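Local atomic coordinates of cortical-lytic enzyme (Bacillus cereus, PDB entry 4S3J), a protein that acts as an N-acetylglucosaminidase on spore-cortex peptidoglycan during germination, probably cleaving partially degraded material and recognising its muramic acid delta-lactam. Residues Asn130-Ala143 with Ala162-Ile176. Sequence-based numbering, arbitrary orientation.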
loop_
_atom_site.group_PDB
_atom_site.type_symbol
_atom_site.label_atom_id
_atom_site.label_comp_id
_atom_site.label_asym_id
_atom_site.label_seq_id
_atom_site.Cartn_x
_atom_site.Cartn_y
_atom_site.Cartn_z
ATOM N N ASN A 130 12.396 -5.574 2.153
ATOM C CA ASN A 130 12.326 -6.902 1.524
ATOM C C ASN A 130 11.883 -8.068 2.433
ATOM O O ASN A 130 11.145 -8.957 1.986
ATOM C CB ASN A 130 13.687 -7.257 0.907
ATOM C CG ASN A 130 13.597 -8.423 -0.057
ATOM O OD1 ASN A 130 12.720 -8.461 -0.922
ATOM N ND2 ASN A 130 14.471 -9.404 0.122
ATOM N N PRO A 131 12.343 -8.103 3.694
ATOM C CA PRO A 131 11.911 -9.211 4.557
ATOM C C PRO A 131 10.395 -9.273 4.759
ATOM O O PRO A 131 9.861 -10.350 5.018
ATOM C CB PRO A 131 12.614 -8.911 5.883
ATOM C CG PRO A 131 13.743 -8.057 5.548
ATOM C CD PRO A 131 13.332 -7.244 4.362
ATOM N N PHE A 132 9.720 -8.135 4.599
ATOM C CA PHE A 132 8.279 -8.031 4.797
ATOM C C PHE A 132 7.462 -8.328 3.532
ATOM O O PHE A 132 6.232 -8.179 3.554
ATOM C CB PHE A 132 7.896 -6.613 5.281
ATOM C CG PHE A 132 8.561 -6.172 6.551
ATOM C CD1 PHE A 132 9.778 -5.506 6.529
ATOM C CD2 PHE A 132 7.931 -6.377 7.765
ATOM C CE1 PHE A 132 10.368 -5.082 7.701
ATOM C CE2 PHE A 132 8.520 -5.956 8.941
ATOM C CZ PHE A 132 9.742 -5.310 8.906
ATOM N N LEU A 133 8.124 -8.754 2.447
ATOM C CA LEU A 133 7.483 -8.867 1.134
ATOM C C LEU A 133 7.306 -10.284 0.599
ATOM O O LEU A 133 8.217 -11.120 0.672
ATOM C CB LEU A 133 8.290 -8.107 0.092
ATOM C CG LEU A 133 8.489 -6.621 0.330
ATOM C CD1 LEU A 133 9.253 -6.070 -0.881
ATOM C CD2 LEU A 133 7.172 -5.906 0.521
ATOM N N THR A 134 6.146 -10.541 0.007
ATOM C CA THR A 134 5.983 -11.741 -0.802
ATOM C C THR A 134 6.597 -11.498 -2.182
ATOM O O THR A 134 7.264 -12.381 -2.762
ATOM C CB THR A 134 4.497 -12.141 -0.962
ATOM O OG1 THR A 134 3.848 -12.157 0.319
ATOM C CG2 THR A 134 4.390 -13.515 -1.623
ATOM N N TYR A 135 6.355 -10.287 -2.693
ATOM C CA TYR A 135 6.805 -9.868 -4.015
ATOM C C TYR A 135 7.464 -8.494 -3.982
ATOM O O TYR A 135 7.004 -7.624 -3.257
ATOM C CB TYR A 135 5.625 -9.799 -4.983
ATOM C CG TYR A 135 4.886 -11.084 -5.224
ATOM C CD1 TYR A 135 5.318 -11.958 -6.191
ATOM C CD2 TYR A 135 3.746 -11.401 -4.499
ATOM C CE1 TYR A 135 4.655 -13.125 -6.429
ATOM C CE2 TYR A 135 3.061 -12.573 -4.732
ATOM C CZ TYR A 135 3.528 -13.431 -5.702
ATOM O OH TYR A 135 2.880 -14.622 -5.974
ATOM N N LEU A 136 8.512 -8.314 -4.794
ATOM C CA LEU A 136 9.158 -7.022 -5.037
ATOM C C LEU A 136 8.978 -6.668 -6.506
ATOM O O LEU A 136 9.338 -7.464 -7.388
ATOM C CB LEU A 136 10.635 -7.068 -4.670
ATOM C CG LEU A 136 11.444 -5.796 -4.937
ATOM C CD1 LEU A 136 10.930 -4.603 -4.087
ATOM C CD2 LEU A 136 12.917 -6.041 -4.682
ATOM N N ALA A 137 8.429 -5.487 -6.763
ATOM C CA ALA A 137 8.070 -5.057 -8.117
ATOM C C ALA A 137 8.898 -3.885 -8.599
ATOM O O ALA A 137 8.600 -2.731 -8.263
ATOM C CB ALA A 137 6.596 -4.688 -8.184
ATOM N N TYR A 138 9.915 -4.163 -9.413
ATOM C CA TYR A 138 10.768 -3.121 -9.949
ATOM C C TYR A 138 10.117 -2.500 -11.182
ATOM O O TYR A 138 9.984 -3.123 -12.240
ATOM C CB TYR A 138 12.164 -3.683 -10.232
ATOM C CG TYR A 138 13.212 -2.655 -10.639
ATOM C CD1 TYR A 138 12.987 -1.299 -10.509
ATOM C CD2 TYR A 138 14.423 -3.059 -11.185
ATOM C CE1 TYR A 138 13.940 -0.377 -10.900
ATOM C CE2 TYR A 138 15.383 -2.139 -11.554
ATOM C CZ TYR A 138 15.136 -0.813 -11.426
ATOM O OH TYR A 138 16.094 0.114 -11.814
ATOM N N PHE A 139 9.699 -1.250 -11.021
ATOM C CA PHE A 139 8.943 -0.527 -12.032
ATOM C C PHE A 139 9.900 0.275 -12.911
ATOM O O PHE A 139 10.540 1.203 -12.384
ATOM C CB PHE A 139 7.949 0.422 -11.346
ATOM C CG PHE A 139 6.918 1.009 -12.279
ATOM C CD1 PHE A 139 7.213 2.107 -13.057
ATOM C CD2 PHE A 139 5.630 0.490 -12.325
ATOM C CE1 PHE A 139 6.253 2.656 -13.911
ATOM C CE2 PHE A 139 4.685 1.043 -13.163
ATOM C CZ PHE A 139 4.993 2.117 -13.943
ATOM N N SER A 140 10.055 -0.014 -14.215
ATOM C CA SER A 140 9.424 -1.113 -14.966
ATOM C C SER A 140 10.272 -1.458 -16.196
ATOM O O SER A 140 11.209 -0.750 -16.527
ATOM C CB SER A 140 8.017 -0.724 -15.442
ATOM O OG SER A 140 8.104 0.200 -16.515
ATOM N N PHE A 141 9.937 -2.564 -16.839
ATOM C CA PHE A 141 10.388 -2.879 -18.200
ATOM C C PHE A 141 9.373 -2.288 -19.161
ATOM O O PHE A 141 8.185 -2.593 -19.052
ATOM C CB PHE A 141 10.461 -4.382 -18.423
ATOM C CG PHE A 141 11.581 -5.075 -17.702
ATOM C CD1 PHE A 141 11.560 -5.199 -16.313
ATOM C CD2 PHE A 141 12.634 -5.641 -18.404
ATOM C CE1 PHE A 141 12.574 -5.852 -15.656
ATOM C CE2 PHE A 141 13.658 -6.304 -17.733
ATOM C CZ PHE A 141 13.621 -6.409 -16.361
ATOM N N GLU A 142 9.815 -1.464 -20.108
ATOM C CA GLU A 142 8.903 -0.835 -21.051
ATOM C C GLU A 142 8.838 -1.655 -22.336
ATOM O O GLU A 142 9.867 -1.956 -22.925
ATOM C CB GLU A 142 9.339 0.608 -21.342
ATOM C CG GLU A 142 9.345 1.441 -20.043
ATOM C CD GLU A 142 9.752 2.899 -20.200
ATOM O OE1 GLU A 142 10.197 3.305 -21.291
ATOM O OE2 GLU A 142 9.629 3.643 -19.197
ATOM N N ALA A 143 7.626 -2.028 -22.731
ATOM C CA ALA A 143 7.387 -2.763 -23.967
ATOM C C ALA A 143 7.711 -1.872 -25.149
ATOM O O ALA A 143 7.468 -0.669 -25.098
ATOM C CB ALA A 143 5.952 -3.215 -24.025
ATOM N N ALA A 162 15.800 -9.420 -3.797
ATOM C CA ALA A 162 14.539 -10.102 -3.563
ATOM C C ALA A 162 14.757 -11.586 -3.277
ATOM O O ALA A 162 14.319 -12.097 -2.245
ATOM C CB ALA A 162 13.622 -9.922 -4.754
ATOM N N THR A 163 15.477 -12.248 -4.184
ATOM C CA THR A 163 15.668 -13.694 -4.153
ATOM C C THR A 163 16.374 -14.128 -2.867
ATOM O O THR A 163 15.991 -15.116 -2.245
ATOM C CB THR A 163 16.469 -14.138 -5.399
ATOM O OG1 THR A 163 15.679 -13.881 -6.563
ATOM C CG2 THR A 163 16.845 -15.628 -5.357
ATOM N N GLN A 164 17.386 -13.374 -2.452
ATOM C CA GLN A 164 18.114 -13.707 -1.232
ATOM C C GLN A 164 17.246 -13.623 0.026
ATOM O O GLN A 164 17.615 -14.161 1.065
ATOM C CB GLN A 164 19.333 -12.796 -1.080
ATOM C CG GLN A 164 20.442 -13.056 -2.108
ATOM C CD GLN A 164 20.832 -14.522 -2.217
ATOM O OE1 GLN A 164 20.954 -15.061 -3.320
ATOM N NE2 GLN A 164 21.029 -15.172 -1.075
ATOM N N GLY A 165 16.105 -12.941 -0.071
ATOM C CA GLY A 165 15.181 -12.803 1.041
ATOM C C GLY A 165 13.904 -13.607 0.869
ATOM O O GLY A 165 12.910 -13.355 1.558
ATOM N N GLN A 166 13.941 -14.558 -0.065
ATOM C CA GLN A 166 12.812 -15.421 -0.398
ATOM C C GLN A 166 11.603 -14.628 -0.905
ATOM O O GLN A 166 10.468 -15.113 -0.897
ATOM C CB GLN A 166 12.426 -16.274 0.813
ATOM C CG GLN A 166 13.490 -17.288 1.174
ATOM C CD GLN A 166 14.637 -16.686 1.970
ATOM O OE1 GLN A 166 15.794 -16.779 1.567
ATOM N NE2 GLN A 166 14.321 -16.076 3.105
ATOM N N THR A 167 11.872 -13.419 -1.380
ATOM C CA THR A 167 10.880 -12.599 -2.056
ATOM C C THR A 167 10.920 -12.922 -3.542
ATOM O O THR A 167 11.992 -13.112 -4.102
ATOM C CB THR A 167 11.155 -11.094 -1.818
ATOM O OG1 THR A 167 11.197 -10.846 -0.412
ATOM C CG2 THR A 167 10.097 -10.209 -2.460
ATOM N N ILE A 168 9.748 -13.000 -4.165
ATOM C CA ILE A 168 9.646 -13.201 -5.616
ATOM C C ILE A 168 9.789 -11.869 -6.324
ATOM O O ILE A 168 8.942 -11.011 -6.136
ATOM C CB ILE A 168 8.282 -13.786 -6.048
ATOM C CG1 ILE A 168 7.942 -15.071 -5.295
ATOM C CG2 ILE A 168 8.222 -13.932 -7.581
ATOM C CD1 ILE A 168 8.853 -16.184 -5.544
ATOM N N PRO A 169 10.831 -11.688 -7.168
ATOM C CA PRO A 169 10.812 -10.443 -7.951
ATOM C C PRO A 169 9.824 -10.540 -9.109
ATOM O O PRO A 169 9.792 -11.562 -9.778
ATOM C CB PRO A 169 12.257 -10.305 -8.430
ATOM C CG PRO A 169 12.771 -11.698 -8.487
ATOM C CD PRO A 169 12.058 -12.471 -7.404
ATOM N N MET A 170 8.986 -9.525 -9.287
ATOM C CA MET A 170 8.052 -9.471 -10.425
ATOM C C MET A 170 8.713 -8.868 -11.650
ATOM O O MET A 170 9.554 -7.962 -11.544
ATOM C CB MET A 170 6.808 -8.664 -10.039
ATOM C CG MET A 170 5.931 -9.326 -8.979
ATOM S SD MET A 170 4.857 -8.187 -8.058
ATOM C CE MET A 170 3.889 -7.451 -9.358
ATOM N N LEU A 171 8.365 -9.405 -12.812
ATOM C CA LEU A 171 8.725 -8.798 -14.084
ATOM C C LEU A 171 7.611 -7.830 -14.432
ATOM O O LEU A 171 6.551 -8.235 -14.928
ATOM C CB LEU A 171 8.911 -9.873 -15.164
ATOM C CG LEU A 171 9.121 -9.379 -16.602
ATOM C CD1 LEU A 171 10.183 -8.311 -16.700
ATOM C CD2 LEU A 171 9.495 -10.528 -17.519
ATOM N N VAL A 172 7.829 -6.551 -14.132
ATOM C CA VAL A 172 6.814 -5.549 -14.350
ATOM C C VAL A 172 6.953 -4.938 -15.735
ATOM O O VAL A 172 7.946 -4.300 -16.039
ATOM C CB VAL A 172 6.900 -4.413 -13.294
ATOM C CG1 VAL A 172 5.823 -3.376 -13.529
ATOM C CG2 VAL A 172 6.808 -4.970 -11.865
ATOM N N ILE A 173 5.938 -5.143 -16.567
ATOM C CA ILE A 173 5.959 -4.687 -17.949
ATOM C C ILE A 173 4.900 -3.614 -18.178
ATOM O O ILE A 173 3.715 -3.840 -17.916
ATOM C CB ILE A 173 5.727 -5.871 -18.916
ATOM C CG1 ILE A 173 6.832 -6.910 -18.734
ATOM C CG2 ILE A 173 5.724 -5.412 -20.368
ATOM C CD1 ILE A 173 6.452 -8.290 -19.196
ATOM N N THR A 174 5.322 -2.465 -18.705
ATOM C CA THR A 174 4.414 -1.353 -18.973
ATOM C C THR A 174 4.340 -1.013 -20.453
ATOM O O THR A 174 5.275 -1.282 -21.217
ATOM C CB THR A 174 4.843 -0.058 -18.231
ATOM O OG1 THR A 174 6.209 0.258 -18.523
ATOM C CG2 THR A 174 4.705 -0.229 -16.728
ATOM N N ASN A 175 3.235 -0.376 -20.837
ATOM C CA ASN A 175 3.124 0.173 -22.195
ATOM C C ASN A 175 3.428 1.672 -22.198
ATOM O O ASN A 175 2.620 2.496 -22.642
ATOM C CB ASN A 175 1.737 -0.090 -22.778
ATOM C CG ASN A 175 0.641 0.557 -21.976
ATOM O OD1 ASN A 175 0.692 0.588 -20.739
ATOM N ND2 ASN A 175 -0.377 1.061 -22.670
ATOM N N ILE A 176 4.597 2.021 -21.661
ATOM C CA ILE A 176 5.068 3.402 -21.629
ATOM C C ILE A 176 5.971 3.709 -22.810
ATOM O O ILE A 176 6.889 2.935 -23.117
ATOM C CB ILE A 176 5.803 3.686 -20.329
ATOM C CG1 ILE A 176 4.816 3.632 -19.172
ATOM C CG2 ILE A 176 6.474 5.061 -20.383
ATOM C CD1 ILE A 176 5.462 3.652 -17.783
HETATM O O HOH W 1 7.849 -14.681 -1.566
HETATM O O HOH W 2 11.011 -6.813 -9.553
HETATM O O HOH W 3 10.454 -5.732 -13.085
HETATM O O HOH W 4 8.330 1.779 -25.148
#
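Leu136 grips the neighbouring strand by both backbone polar atoms: its N donates to Ile168 O (3.0 Å), and its O accepts from Met170 N. The parallel pairing resumes further on, where Phe141 N bonds Val172 O at 2.8 Å and Phe141 O takes the N-H of Thr174. Between these runs the strands part, and two waters bridge the gap, one joining Leu136 O, Tyr138 N and Met170 O, the next Tyr138 O, Met170 O and Val172 N. After the cis peptide bond between Phe139 and Ser140, a chi1 of 73° sets Ser140 OG between its own backbone N and carbonyl carbon, where it hydrogen-bonds Thr174 OG1 (2.8 Å). These are adjacent parallel strands of the family 18 TIM barrel, joined through helix 155-164. Inside the barrel, Met170 SD lies oblique to the Tyr135 ring, 4.9 Å from its centroid, a Met-aromatic contact, and also touches Ala137 CB. Phe139 crosses Val172, Thr174 and Ile176 at about right angles, its CZ 3.7 Å from Thr174 CG2; its side chain lies about 6 Å from that of Glu220, the probable proton donor. Toward helix 193-210, Leu171 CD1 sits over one face of the Phe141 ring in a CH-pi contact, 3.5 Å from the centroid. At the strands' start, Thr167 OG1 lies 2.9 Å from Asn130 OD1, with Leu133 O also within reach. A Schellman motif with Gln166 at C-prime ends the helix there, and Lys429 NZ ties together Asn130 O, Leu133 O and Gly165 O.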